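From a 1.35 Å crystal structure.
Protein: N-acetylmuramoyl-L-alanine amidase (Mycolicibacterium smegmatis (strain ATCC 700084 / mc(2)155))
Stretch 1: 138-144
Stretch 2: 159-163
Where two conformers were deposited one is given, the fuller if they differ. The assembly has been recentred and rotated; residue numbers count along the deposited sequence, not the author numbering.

Stretch 1, residues 138-144: FAKVMRD
Stretch 2 (159-163) QGGLN

Residues 138-144 lie within a helix that begins before residue 138 and continues after residue 144. Phi stays between -56° and -68° and psi between -39° and -47°, and the i to i+4 bonds are regular: Met142 N to Phe138 O at 2.8 Å, Arg143 N to Ala139 O at 2.9 Å, Asp144 N to Lys140 O at 2.9 Å. Residues 159-162 form a type I' beta turn, closed by Leu162 N to Gln159 O at 3.0 Å and Gln159 N to Leu162 O at 2.9 Å. Gln159 (phi/psi -129/113) leads into Gly160 (62/21) and Gly161 (92/4); Leu162 (-109/143) and Asn163 (-148/85) then start a strand. The register is set by Arg143 and Gly161, whose CA atoms are 6.1 Å apart.

Contact between the stretches buries 227 Å² in total, most of it on Leu162 and Arg143. The polar link is a single hydrogen bond, from Arg143 NH1 to Gly160 O, at 2.9 Å with an N-H...O angle of 165°. The carbonyl oxygen sits at the edge of the guanidinium, near its plane, where an N-H can point almost straight at it. To reach it, Arg143 directs its CA-to-CB bond toward the turn and takes chi1 -177° (t), chi2 -126° (between wells), chi3 84° (p) and chi4 87°. The same guanidinium is held from its own helix by a salt bridge to Asp144: OD1 accepts from NE at 2.8 Å (151°) and from NH2 at 2.9 Å (139°). Asp144, with chi1 -76° (m) and chi2 -7°, points its CA-to-CB bond away from the turn, yet its carboxylate comes nearer.

The apolar part centres on Leu162, chi1 -73° (m) and chi2 173° (t). Its CA-to-CB bond points sideways, but the end of the side chain approaches the helix. Leu162 CD2 lies 3.6 Å from Ala139 O, 3.8 Å from Ala139 CB and 3.9 Å from Arg143 CB, so the methyl packs against residues one helical turn apart. Ala139 is buried; its CA-to-CB bond points toward the turn stretch, and its one methyl carbon, CB, packs 3.8 Å from Leu162 CD2. Lys140 is more peripheral: its CA-to-CB bond points away, its chain is extended after chi1 -62° (m), and its CG passes 4.3 Å from Leu162 CD1.

Both glycines suit their positions. The positive phi of Gly160 favours glycine. At Gly161 an ideal CB would be jammed against the preceding carbonyl oxygen and lie a tight 3.3 Å from Arg143 CG.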

# COMPACT_ATOMS: atom_id res chain seq x y z
N PHE A 138 -3.21 3.28 12.61
CA PHE A 138 -2.40 3.61 11.43
C PHE A 138 -3.31 3.97 10.26
O PHE A 138 -3.07 4.97 9.57
CB PHE A 138 -1.54 2.39 11.10
CG PHE A 138 -0.42 2.64 10.11
CD1 PHE A 138 -0.09 3.93 9.66
CD2 PHE A 138 0.31 1.56 9.63
CE1 PHE A 138 0.96 4.12 8.74
CE2 PHE A 138 1.35 1.74 8.70
CZ PHE A 138 1.67 3.03 8.27
N ALA A 139 -4.36 3.18 10.03
CA ALA A 139 -5.27 3.48 8.92
C ALA A 139 -5.85 4.88 9.06
O ALA A 139 -5.93 5.62 8.08
CB ALA A 139 -6.38 2.42 8.84
N LYS A 140 -6.22 5.27 10.28
CA LYS A 140 -6.81 6.59 10.49
C LYS A 140 -5.79 7.70 10.26
O LYS A 140 -6.09 8.71 9.61
CB LYS A 140 -7.42 6.68 11.89
CG LYS A 140 -8.54 5.68 12.13
CD LYS A 140 -9.16 5.85 13.51
CE LYS A 140 -10.31 4.88 13.72
NZ LYS A 140 -10.96 5.05 15.05
N VAL A 141 -4.56 7.53 10.78
CA VAL A 141 -3.53 8.55 10.56
C VAL A 141 -3.23 8.68 9.07
O VAL A 141 -3.09 9.79 8.54
CB VAL A 141 -2.26 8.19 11.36
CG1 VAL A 141 -1.14 9.16 11.03
CG2 VAL A 141 -2.54 8.16 12.87
N MET A 142 -3.12 7.55 8.38
CA MET A 142 -2.83 7.58 6.95
C MET A 142 -3.96 8.25 6.17
O MET A 142 -3.71 9.12 5.32
CB MET A 142 -2.61 6.15 6.44
CG MET A 142 -2.29 6.08 4.95
SD MET A 142 -0.70 6.81 4.51
CE MET A 142 0.43 5.55 5.09
N ARG A 143 -5.20 7.87 6.46
CA ARG A 143 -6.36 8.52 5.84
C ARG A 143 -6.35 10.03 6.08
O ARG A 143 -6.58 10.82 5.15
CB ARG A 143 -7.63 7.91 6.42
CG ARG A 143 -8.92 8.43 5.82
CD ARG A 143 -9.87 8.95 6.89
NE ARG A 143 -9.55 10.32 7.26
CZ ARG A 143 -10.03 11.40 6.63
NH1 ARG A 143 -10.86 11.27 5.60
NH2 ARG A 143 -9.68 12.61 7.04
N ASP A 144 -6.05 10.45 7.31
CA ASP A 144 -6.06 11.87 7.63
C ASP A 144 -4.98 12.62 6.85
O ASP A 144 -5.21 13.74 6.38
CB ASP A 144 -5.87 12.07 9.14
CG ASP A 144 -7.13 11.78 9.94
OD1 ASP A 144 -8.20 11.55 9.33
OD2 ASP A 144 -7.04 11.78 11.18
N GLN A 159 -15.64 4.27 3.29
CA GLN A 159 -16.30 5.37 4.00
C GLN A 159 -15.25 6.38 4.42
O GLN A 159 -14.39 6.09 5.27
CB GLN A 159 -17.07 4.85 5.21
CG GLN A 159 -18.29 4.01 4.86
CD GLN A 159 -19.31 4.78 4.04
OE1 GLN A 159 -19.44 6.00 4.17
NE2 GLN A 159 -20.05 4.07 3.19
N GLY A 160 -15.30 7.57 3.83
CA GLY A 160 -14.36 8.62 4.18
C GLY A 160 -12.91 8.28 3.88
O GLY A 160 -12.01 8.88 4.46
N GLY A 161 -12.67 7.32 2.99
CA GLY A 161 -11.32 6.90 2.68
C GLY A 161 -10.81 5.74 3.51
O GLY A 161 -9.64 5.39 3.37
N LEU A 162 -11.64 5.16 4.38
CA LEU A 162 -11.30 3.97 5.15
C LEU A 162 -12.09 2.78 4.62
O LEU A 162 -13.26 2.92 4.24
CB LEU A 162 -11.63 4.17 6.64
CG LEU A 162 -10.70 5.11 7.39
CD1 LEU A 162 -11.24 5.37 8.80
CD2 LEU A 162 -9.27 4.55 7.45
N ASN A 163 -11.46 1.61 4.61
CA ASN A 163 -12.03 0.43 3.95
C ASN A 163 -11.60 -0.82 4.71
O ASN A 163 -10.60 -1.47 4.36
CB ASN A 163 -11.60 0.39 2.49
CG ASN A 163 -12.31 -0.66 1.66
OD1 ASN A 163 -11.73 -1.20 0.72
ND2 ASN A 163 -13.58 -0.93 1.98